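Local coordinates for protein putative hydrolase (Acinetobacter sp. NBRC 100985, PDB 4XUK) that hydrolyses organophosphorus compounds, probably with its two bound zinc ions, as a member of the metallo-beta-lactamase superfamily, and may also act as a lactonase, at residues D135-W140 / F177-L182; T224-F227 / A233-Y236; Q2-Y7 / L91-Y96; Y9-V14 / E211-I216. The protein carries 2 engineered substitutions. One frame throughout, in Å; residues are numbered along the deposited sequence.

Contact 1 (D135-W140 / F177-L182)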
# COMPACT_ATOMS: atom_id res chain seq x y z
N ASP A 135 -33.80 3.05 -6.39
CA ASP A 135 -34.07 1.80 -5.70
C ASP A 135 -33.55 1.84 -4.26
O ASP A 135 -34.18 1.33 -3.34
CB ASP A 135 -33.43 0.61 -6.44
CG ASP A 135 -34.05 0.36 -7.81
OD1 ASP A 135 -35.13 0.93 -8.10
OD2 ASP A 135 -33.47 -0.42 -8.59
N GLU A 136 -32.39 2.47 -4.07
CA GLU A 136 -31.76 2.49 -2.75
C GLU A 136 -32.53 3.38 -1.79
O GLU A 136 -32.81 2.98 -0.66
CB GLU A 136 -30.31 2.98 -2.86
CG GLU A 136 -29.57 2.99 -1.53
CD GLU A 136 -29.19 1.60 -1.03
OE1 GLU A 136 -29.39 0.61 -1.77
OE2 GLU A 136 -28.66 1.49 0.10
N ALA A 137 -32.90 4.57 -2.25
CA ALA A 137 -33.67 5.50 -1.43
C ALA A 137 -35.04 4.90 -1.12
O ALA A 137 -35.55 5.04 -0.00
CB ALA A 137 -33.83 6.83 -2.14
N SER A 138 -35.64 4.24 -2.11
CA SER A 138 -36.94 3.60 -1.89
C SER A 138 -36.92 2.58 -0.75
O SER A 138 -37.82 2.57 0.09
CB SER A 138 -37.44 2.93 -3.17
OG SER A 138 -37.85 3.90 -4.11
N PHE A 139 -35.89 1.75 -0.72
CA PHE A 139 -35.80 0.72 0.32
C PHE A 139 -35.62 1.30 1.72
O PHE A 139 -36.25 0.83 2.67
CB PHE A 139 -34.64 -0.24 0.01
CG PHE A 139 -34.33 -1.19 1.14
CD1 PHE A 139 -35.13 -2.30 1.38
CD2 PHE A 139 -33.22 -0.98 1.94
CE1 PHE A 139 -34.84 -3.18 2.40
CE2 PHE A 139 -32.91 -1.86 2.98
CZ PHE A 139 -33.73 -2.97 3.21
N TRP A 140 -34.77 2.32 1.85
CA TRP A 140 -34.45 2.87 3.17
C TRP A 140 -35.42 3.93 3.69
O TRP A 140 -35.43 4.21 4.89
CB TRP A 140 -33.05 3.46 3.17
CG TRP A 140 -31.97 2.43 3.02
CD1 TRP A 140 -31.19 2.20 1.92
CD2 TRP A 140 -31.54 1.50 4.02
NE1 TRP A 140 -30.31 1.17 2.18
CE2 TRP A 140 -30.51 0.73 3.46
CE3 TRP A 140 -31.94 1.24 5.34
CZ2 TRP A 140 -29.86 -0.28 4.18
CZ3 TRP A 140 -31.31 0.23 6.04
CH2 TRP A 140 -30.28 -0.52 5.46
N PHE A 177 -30.73 16.75 -2.33
CA PHE A 177 -30.66 15.30 -2.24
C PHE A 177 -31.48 14.73 -3.39
O PHE A 177 -32.69 14.95 -3.47
CB PHE A 177 -31.21 14.82 -0.90
CG PHE A 177 -31.19 13.33 -0.74
CD1 PHE A 177 -30.00 12.67 -0.43
CD2 PHE A 177 -32.34 12.58 -0.90
CE1 PHE A 177 -29.98 11.29 -0.28
CE2 PHE A 177 -32.33 11.21 -0.76
CZ PHE A 177 -31.15 10.57 -0.45
N LYS A 178 -30.81 14.00 -4.27
CA LYS A 178 -31.41 13.61 -5.54
C LYS A 178 -31.33 12.09 -5.68
O LYS A 178 -30.44 11.45 -5.13
CB LYS A 178 -30.65 14.26 -6.70
CG LYS A 178 -30.49 15.76 -6.59
CD LYS A 178 -31.84 16.46 -6.67
CE LYS A 178 -31.68 17.97 -6.83
NZ LYS A 178 -33.01 18.61 -7.06
N THR A 179 -32.27 11.52 -6.43
CA THR A 179 -32.16 10.12 -6.81
C THR A 179 -32.06 9.99 -8.33
O THR A 179 -32.42 10.92 -9.06
CB THR A 179 -33.31 9.25 -6.25
OG1 THR A 179 -34.55 9.62 -6.86
CG2 THR A 179 -33.42 9.44 -4.74
N TYR A 180 -31.55 8.85 -8.80
CA TYR A 180 -31.38 8.61 -10.23
C TYR A 180 -31.86 7.22 -10.62
O TYR A 180 -32.09 6.36 -9.75
CB TYR A 180 -29.91 8.78 -10.66
CG TYR A 180 -28.97 7.81 -9.98
CD1 TYR A 180 -28.88 6.49 -10.40
CD2 TYR A 180 -28.19 8.22 -8.91
CE1 TYR A 180 -28.04 5.60 -9.77
CE2 TYR A 180 -27.33 7.33 -8.28
CZ TYR A 180 -27.26 6.03 -8.72
OH TYR A 180 -26.42 5.13 -8.09
N LYS A 181 -31.94 6.97 -11.90
CA LYS A 181 -32.27 5.67 -12.41
C LYS A 181 -31.19 5.14 -13.33
O LYS A 181 -30.42 5.89 -13.84
CB LYS A 181 -33.59 5.76 -13.16
CG LYS A 181 -34.78 5.67 -12.27
CD LYS A 181 -34.77 4.38 -11.43
CE LYS A 181 -34.30 3.16 -12.23
NZ LYS A 181 -33.13 2.49 -11.64
N LEU A 182 -31.17 3.86 -13.56
CA LEU A 182 -30.29 3.25 -14.53
C LEU A 182 -30.24 4.05 -15.83
O LEU A 182 -31.27 4.54 -16.19
CB LEU A 182 -30.89 1.90 -14.78
CG LEU A 182 -30.04 0.80 -15.32
CD1 LEU A 182 -28.56 0.98 -15.02
CD2 LEU A 182 -30.62 -0.47 -14.78
O HOH W 1 -32.17 -0.25 -10.88

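Contact 2 (T224-F227 / A233-Y236)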
# COMPACT_ATOMS: atom_id res chain seq x y z
N THR A 224 -8.83 -10.64 0.85
CA THR A 224 -8.33 -11.95 1.22
C THR A 224 -9.35 -13.05 0.90
O THR A 224 -9.30 -13.64 -0.18
CB THR A 224 -7.95 -12.01 2.73
OG1 THR A 224 -9.09 -11.67 3.53
CG2 THR A 224 -6.85 -11.00 3.03
N VAL A 225 -10.27 -13.30 1.83
CA VAL A 225 -11.26 -14.37 1.68
C VAL A 225 -12.04 -14.26 0.37
O VAL A 225 -12.17 -15.24 -0.37
CB VAL A 225 -12.26 -14.39 2.86
CG1 VAL A 225 -13.33 -15.44 2.64
CG2 VAL A 225 -11.53 -14.65 4.18
N GLN A 226 -12.55 -13.06 0.08
CA GLN A 226 -13.45 -12.91 -1.06
C GLN A 226 -12.74 -12.72 -2.40
O GLN A 226 -13.38 -12.56 -3.44
CB GLN A 226 -14.44 -11.78 -0.80
CG GLN A 226 -15.36 -12.04 0.38
CD GLN A 226 -16.10 -10.80 0.80
OE1 GLN A 226 -15.49 -9.79 1.13
NE2 GLN A 226 -17.42 -10.85 0.75
N PHE A 227 -11.41 -12.76 -2.40
CA PHE A 227 -10.68 -12.85 -3.66
C PHE A 227 -10.28 -14.29 -3.97
O PHE A 227 -10.51 -14.77 -5.08
CB PHE A 227 -9.48 -11.89 -3.70
CG PHE A 227 -9.85 -10.48 -4.14
CD1 PHE A 227 -10.53 -9.63 -3.28
CD2 PHE A 227 -9.54 -10.04 -5.42
CE1 PHE A 227 -10.88 -8.34 -3.68
CE2 PHE A 227 -9.89 -8.74 -5.83
CZ PHE A 227 -10.56 -7.90 -4.95
N ALA A 233 -20.13 -14.99 0.68
CA ALA A 233 -20.91 -13.82 1.07
C ALA A 233 -20.46 -13.29 2.44
O ALA A 233 -19.67 -13.93 3.14
CB ALA A 233 -22.39 -14.14 1.07
N ILE A 234 -20.97 -12.12 2.82
CA ILE A 234 -20.71 -11.60 4.16
C ILE A 234 -22.04 -11.25 4.80
O ILE A 234 -23.01 -10.96 4.10
CB ILE A 234 -19.74 -10.39 4.13
CG1 ILE A 234 -19.23 -10.07 5.54
CG2 ILE A 234 -20.39 -9.19 3.43
CD1 ILE A 234 -18.02 -9.16 5.56
N GLU A 235 -22.09 -11.30 6.13
CA GLU A 235 -23.33 -11.07 6.88
C GLU A 235 -23.94 -9.68 6.65
O GLU A 235 -25.15 -9.49 6.86
CB GLU A 235 -23.10 -11.29 8.38
CG GLU A 235 -24.30 -11.86 9.11
CD GLU A 235 -24.63 -13.28 8.65
OE1 GLU A 235 -25.53 -13.44 7.80
OE2 GLU A 235 -23.99 -14.24 9.15
N TYR A 236 -23.12 -8.72 6.23
CA TYR A 236 -23.60 -7.37 5.93
C TYR A 236 -24.51 -7.30 4.69
O TYR A 236 -25.27 -6.34 4.53
CB TYR A 236 -22.42 -6.40 5.72
CG TYR A 236 -21.46 -6.28 6.90
CD1 TYR A 236 -21.93 -6.21 8.20
CD2 TYR A 236 -20.09 -6.23 6.70
CE1 TYR A 236 -21.06 -6.11 9.27
CE2 TYR A 236 -19.21 -6.12 7.76
CZ TYR A 236 -19.71 -6.06 9.04
OH TYR A 236 -18.84 -5.94 10.10

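Contact 3 (Q2-Y7 / L91-Y96)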
# COMPACT_ATOMS: atom_id res chain seq x y z
N GLN A 2 1.55 8.92 12.78
CA GLN A 2 1.16 8.28 11.51
C GLN A 2 0.84 9.25 10.38
O GLN A 2 0.30 10.34 10.61
CB GLN A 2 0.00 7.30 11.72
CG GLN A 2 -0.46 6.53 10.47
CD GLN A 2 0.62 5.59 9.93
OE1 GLN A 2 1.59 6.04 9.31
NE2 GLN A 2 0.47 4.29 10.17
N VAL A 3 1.22 8.88 9.15
CA VAL A 3 0.92 9.71 7.99
C VAL A 3 -0.60 9.94 7.86
O VAL A 3 -1.42 9.11 8.29
CB VAL A 3 1.55 9.11 6.69
CG1 VAL A 3 0.84 7.83 6.24
CG2 VAL A 3 1.56 10.14 5.55
N ALA A 4 -0.98 11.08 7.30
CA ALA A 4 -2.39 11.36 7.04
C ALA A 4 -2.94 10.36 6.03
O ALA A 4 -2.22 9.90 5.13
CB ALA A 4 -2.58 12.79 6.55
N GLY A 5 -4.22 10.04 6.17
CA GLY A 5 -4.85 9.06 5.31
C GLY A 5 -5.42 9.66 4.05
O GLY A 5 -6.64 9.65 3.83
N TYR A 6 -4.55 10.20 3.20
CA TYR A 6 -4.99 10.54 1.85
C TYR A 6 -3.91 10.08 0.90
O TYR A 6 -2.75 9.92 1.29
CB TYR A 6 -5.26 12.05 1.69
CG TYR A 6 -4.04 12.92 1.81
CD1 TYR A 6 -3.64 13.41 3.05
CD2 TYR A 6 -3.30 13.28 0.69
CE1 TYR A 6 -2.53 14.22 3.18
CE2 TYR A 6 -2.18 14.10 0.81
CZ TYR A 6 -1.80 14.56 2.06
OH TYR A 6 -0.69 15.37 2.20
N TYR A 7 -4.30 9.83 -0.35
CA TYR A 7 -3.35 9.43 -1.37
C TYR A 7 -3.85 9.94 -2.71
O TYR A 7 -5.05 9.88 -2.99
CB TYR A 7 -3.19 7.90 -1.42
CG TYR A 7 -2.23 7.49 -2.52
CD1 TYR A 7 -0.86 7.50 -2.31
CD2 TYR A 7 -2.70 7.14 -3.78
CE1 TYR A 7 0.02 7.15 -3.33
CE2 TYR A 7 -1.84 6.80 -4.80
CZ TYR A 7 -0.47 6.80 -4.56
OH TYR A 7 0.40 6.47 -5.57
N LEU A 91 -9.61 14.89 3.83
CA LEU A 91 -9.90 15.76 2.69
C LEU A 91 -9.16 17.09 2.85
O LEU A 91 -8.50 17.58 1.91
CB LEU A 91 -11.41 15.99 2.58
CG LEU A 91 -11.96 16.77 1.39
CD1 LEU A 91 -13.35 16.26 1.05
CD2 LEU A 91 -12.02 18.25 1.73
N LYS A 92 -9.26 17.67 4.04
CA LYS A 92 -8.57 18.93 4.35
C LYS A 92 -7.05 18.76 4.37
O LYS A 92 -6.31 19.63 3.92
CB LYS A 92 -9.09 19.50 5.67
CG LYS A 92 -10.57 19.92 5.62
CD LYS A 92 -11.16 20.12 7.03
CE LYS A 92 -12.62 20.55 6.94
NZ LYS A 92 -13.29 20.72 8.27
N ALA A 93 -6.59 17.63 4.87
CA ALA A 93 -5.15 17.37 4.92
C ALA A 93 -4.58 17.23 3.51
O ALA A 93 -3.42 17.59 3.26
CB ALA A 93 -4.87 16.12 5.75
N SER A 94 -5.41 16.72 2.60
CA SER A 94 -4.98 16.50 1.22
C SER A 94 -4.84 17.81 0.47
O SER A 94 -4.25 17.84 -0.62
CB SER A 94 -5.99 15.61 0.49
OG SER A 94 -7.11 16.38 0.08
N GLY A 95 -5.40 18.89 1.02
CA GLY A 95 -5.29 20.20 0.38
C GLY A 95 -6.60 20.73 -0.18
O GLY A 95 -6.68 21.90 -0.56
N TYR A 96 -7.63 19.89 -0.24
CA TYR A 96 -8.93 20.33 -0.74
C TYR A 96 -9.79 20.97 0.36
O TYR A 96 -9.45 20.89 1.54
CB TYR A 96 -9.69 19.17 -1.41
CG TYR A 96 -9.14 18.76 -2.77
CD1 TYR A 96 -9.40 19.52 -3.91
CD2 TYR A 96 -8.38 17.59 -2.92
CE1 TYR A 96 -8.92 19.15 -5.15
CE2 TYR A 96 -7.90 17.21 -4.17
CZ TYR A 96 -8.18 18.00 -5.28
OH TYR A 96 -7.71 17.64 -6.53

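Contact 4 (Y9-V14 / E211-I216)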
# COMPACT_ATOMS: atom_id res chain seq x y z
N TYR A 9 -4.07 9.62 -6.66
CA TYR A 9 -3.90 8.77 -7.84
C TYR A 9 -4.23 9.57 -9.09
O TYR A 9 -5.30 10.18 -9.18
CB TYR A 9 -4.81 7.53 -7.74
CG TYR A 9 -4.73 6.63 -8.96
CD1 TYR A 9 -3.66 5.76 -9.12
CD2 TYR A 9 -5.71 6.67 -9.94
CE1 TYR A 9 -3.57 4.95 -10.24
CE2 TYR A 9 -5.62 5.85 -11.06
CZ TYR A 9 -4.54 4.99 -11.20
OH TYR A 9 -4.45 4.19 -12.30
N GLN A 10 -3.30 9.60 -10.05
CA GLN A 10 -3.52 10.37 -11.27
C GLN A 10 -3.96 9.49 -12.43
O GLN A 10 -3.30 8.50 -12.76
CB GLN A 10 -2.25 11.14 -11.66
CG GLN A 10 -2.48 12.22 -12.72
CD GLN A 10 -3.10 13.48 -12.15
OE1 GLN A 10 -2.95 13.77 -10.96
NE2 GLN A 10 -3.81 14.24 -12.99
N ALA A 11 -5.08 9.85 -13.03
CA ALA A 11 -5.57 9.13 -14.20
C ALA A 11 -5.68 10.13 -15.34
O ALA A 11 -6.75 10.70 -15.59
CB ALA A 11 -6.92 8.51 -13.92
N GLY A 12 -4.57 10.35 -16.04
CA GLY A 12 -4.54 11.32 -17.11
C GLY A 12 -4.79 12.71 -16.56
O GLY A 12 -4.04 13.19 -15.71
N ASP A 13 -5.86 13.35 -17.03
CA ASP A 13 -6.22 14.69 -16.56
C ASP A 13 -7.01 14.70 -15.25
O ASP A 13 -7.38 15.76 -14.74
CB ASP A 13 -7.03 15.43 -17.63
CG ASP A 13 -6.18 15.86 -18.80
OD1 ASP A 13 -4.94 15.98 -18.63
OD2 ASP A 13 -6.74 16.08 -19.89
N VAL A 14 -7.26 13.52 -14.69
CA VAL A 14 -8.11 13.43 -13.51
C VAL A 14 -7.30 13.02 -12.29
O VAL A 14 -6.46 12.13 -12.37
CB VAL A 14 -9.25 12.41 -13.74
CG1 VAL A 14 -10.16 12.31 -12.51
CG2 VAL A 14 -10.03 12.80 -14.98
N GLU A 211 -8.04 5.11 -19.73
CA GLU A 211 -8.22 4.43 -18.44
C GLU A 211 -9.67 4.50 -17.97
O GLU A 211 -10.29 5.57 -17.98
CB GLU A 211 -7.29 5.03 -17.38
CG GLU A 211 -7.41 4.39 -16.01
CD GLU A 211 -6.33 4.87 -15.06
OE1 GLU A 211 -5.43 5.61 -15.50
OE2 GLU A 211 -6.37 4.52 -13.87
N SER A 212 -10.21 3.35 -17.57
CA SER A 212 -11.51 3.31 -16.92
C SER A 212 -11.31 3.03 -15.44
O SER A 212 -10.55 2.12 -15.07
CB SER A 212 -12.41 2.23 -17.54
OG SER A 212 -12.82 2.58 -18.85
N ILE A 213 -11.99 3.80 -14.59
CA ILE A 213 -11.94 3.61 -13.15
C ILE A 213 -13.33 3.25 -12.66
O ILE A 213 -14.29 3.98 -12.93
CB ILE A 213 -11.48 4.89 -12.43
CG1 ILE A 213 -10.11 5.32 -12.96
CG2 ILE A 213 -11.43 4.67 -10.93
CD1 ILE A 213 -10.11 6.72 -13.53
N VAL A 214 -13.45 2.13 -11.95
CA VAL A 214 -14.74 1.78 -11.37
C VAL A 214 -14.71 1.96 -9.86
O VAL A 214 -13.87 1.39 -9.17
CB VAL A 214 -15.21 0.35 -11.73
CG1 VAL A 214 -16.62 0.12 -11.22
CG2 VAL A 214 -15.16 0.14 -13.26
N PHE A 215 -15.62 2.79 -9.35
CA PHE A 215 -15.74 2.96 -7.92
C PHE A 215 -16.80 1.95 -7.51
O PHE A 215 -17.99 2.18 -7.68
CB PHE A 215 -16.14 4.40 -7.60
CG PHE A 215 -15.12 5.41 -8.06
CD1 PHE A 215 -15.05 5.81 -9.40
CD2 PHE A 215 -14.21 5.94 -7.17
CE1 PHE A 215 -14.10 6.72 -9.82
CE2 PHE A 215 -13.24 6.86 -7.59
CZ PHE A 215 -13.20 7.25 -8.91
N ILE A 216 -16.34 0.81 -6.98
CA ILE A 216 -17.19 -0.39 -6.90
C ILE A 216 -18.15 -0.47 -5.72
O ILE A 216 -19.06 -1.30 -5.72
CB ILE A 216 -16.35 -1.69 -6.90
CG1 ILE A 216 -15.40 -1.74 -5.70
CG2 ILE A 216 -15.58 -1.81 -8.20
CD1 ILE A 216 -14.86 -3.15 -5.43
O HOH W 2 -3.02 6.22 -14.45

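Contact 1 (D135-W140 / F177-L182)
Ala137 of helix 134-141 meets Thr179 of strand 177-180 in a beta-alpha-beta crossover at the edge of a sheet. The touch is a single methyl pair: Ala137 CB lies 3.7 Å from Thr179 CG2. The threonine side chain has OG1 between the backbone N and the carbonyl carbon (chi1 67°). This sets CG2 beside the backbone N and lets the methyl face the helix.

Two residues earlier on the helix, Asp135 approaches Lys181. Asp135 OD2 and Lys181 NZ stand 4.2 Å apart, too far for a direct salt bridge. As modelled, water 1 spans the two atoms. However, Lys181 CD lies so close to Asn134 ND2 that the end of the lysine is doubtful, and the water bridge is doubtful with it.

The chain leaves strand 129-133, runs through helices 134-141 and 151-173, and returns as strand 177-180. This last strand is parallel to 129-133 and is the outermost strand of the sheet within the chain. The crossover belongs to the alpha-beta/beta-alpha fold of the superfamily.

The end of Glu136 leads away from the strand and touches His108, a zinc ligand. Its carboxylate is well gripped. Trp140 NE1 donates to Glu136 OE2 at 2.7 Å, approaching from above the carboxylate plane, 63° out of it. The bond is bent, with an N-H...O angle of 136°. Leu109 N also bonds OE2, and Thr198 OG1 bonds OE1. Phe139 CE2 sits 3.5 Å above the indole plane of Trp140, over its centre.

Contact 2 (T224-F227 / A233-Y236)
Gln226 and Ile234 cross at about a right angle. They join short helix 225-228 to the loop that leads into helix 240-257, beside the two-zinc site of the metallo-beta-lactamase fold. The glutamine comes end-on. Its CG sits beside the backbone N (chi1 -63°) and the chain is extended beyond CG, which carries the amide out to the loop. The isoleucine lies across this end with its branch point foremost.

The amide nitrogen does the touching. Gln226 NE2 is 4.1 Å from Ile234 CB and 4.3 Å from Ile234 CG2. Ile234 CG1 is anti to the backbone N (chi1 -167°), and this branch leads away from the amide. Gln226 NE2 also comes to 4.2 Å from Ala233 C. Across the pair these are van der Waals contacts.

The polar ends of the glutamine are used by neighbours of the two segments. OE1 accepts from His221 N and from Ser222 OG. NE2 bonds Thr232 O, just before Ala233. The buried amide is therefore held at both ends, and its rotation is fixed. It ties the chain after the zinc ligand Asp218 to the loop beyond the helix.

The side chain of Ile234 lies about 8 Å from a zinc ion and touches Met26 of strand 14-26. This is consistent with a place in the wall of the active-site region. Ala233 points the other way, onto Pro240 and Val244 of helix 240-257. The helical turn that presents Gln226 is closed by Phe227 N, which bonds Thr224 O at 3.2 Å.

Contact 3 (Q2-Y7 / L91-Y96)
Tyr6, at the start of strand 6-11, passes the C-terminal end of helix 87-93, with its CA 6.0 Å from Ser94 CA. The tyrosine ring lies flat against the helix end. Ser94 CA stands over the ring centre, 3.5 Å from the centroid and 5° off the normal, a CH-pi contact. Ser94 CB lies over the same face, nearer CG and CD2, 3.6 Å from Tyr6 CD2.

The ring reaches this place because Tyr6 CG stands between its backbone N and carbonyl carbon (chi1 66°). Towards the hydroxyl end, Tyr6 CE1 meets the backbone: Ala93 O lies 3.5 Å from it, oblique to the ring. Ala93 CB touches the same CE1. Ala4 adds a small apolar contact, with its CB 4.1 Å from Ala93 CB. Between Ala4 and Tyr6 the chain bends through an inverse gamma turn centred on Gly5. Its bond, Tyr6 N to Ala4 O, is weak.

The serine hydroxyl does not turn to the tyrosine. Ser94 OG donates back to Leu91 O at 2.6 Å, which holds the side chain against its own helix. Leu19 of strand 14-26 also packs on Tyr6. Val3 of the second subunit touches Tyr6 too, and Gln2 bonds Gln8 and Lys290 of that subunit. The contact thus lies at the dimer interface.

Gly95 takes a positive phi of 111°. Gly95 N bonds Lys92 O at 3.1 Å, and Tyr96 N makes a weak bond to Leu91 O. This is a Schellman motif, the common ending of an alpha-helix, here with an aromatic face laid against it.

Contact 4 (Y9-V14 / E211-I216)
Glu211 reaches from strand 211-215 to Tyr9 and Ala11 of strand 6-11, bridging the two sheets of the alpha-beta/beta-alpha sandwich. The strands belong to different sheets. Their axes come within 9.3 Å at an angle of 132°.

The glutamate is stretched to its full length. CG is anti to the backbone N, and the chain stays extended beyond it. CB is still 4.9 Å from Ala11 CB. CG carries the chain onward, and the carboxylate then arrives between the two residues of the other strand. OE1 packs on the methyl of Ala11, 3.6 Å from Ala11 CB. It also accepts a hydrogen bond of 2.7 Å from water 2. That water donates in turn to Gln10 O at 2.9 Å, so it links the carboxylate to the backbone of strand 6-11.

OE2 accepts from the tyrosine hydroxyl: Tyr9 OH donates to Glu211 OE2 at 2.5 Å, a short bond. The hydroxyl comes in on the syn side, 23° out of the carboxylate plane. OE2 itself lies at the ring edge, near the ring plane, and the ring and carboxylate planes are 79° apart. Thr260 OG1 of strand 260-262 gives OE2 a further hydrogen bond. With these partners both oxygens are held, and rotation of the carboxylate is restrained.

Ala11 begins a type II' turn that ends at Val14. It closes the hairpin of strands 6-11 and 14-26. Further along strand 211-215 the touch is apolar: Ala11 CB lies 3.7 Å from Ile213 CD1.

In the fold
Strand 6-11 serves both contact 3 and contact 4. Contact 3 sets it against helix 87-93 near the second subunit, and contact 4 sets it against the other sheet. Their centres are about 19 Å apart, and along the chain they cross. Contact 1 is nested inside the loop closed by contact 4. It reaches the same sheet at its opposite outermost strand, 177-180, with its centre about 31 Å from that of contact 3. Contact 2 comes last, after strand 211-215, with its centre about 25 Å from those of contacts 1 and 4. Contact 2 lies near the zinc site, and the helix of contact 1 reaches it through Glu136. Contacts 3 and 4 join the N-terminal strand to the fold.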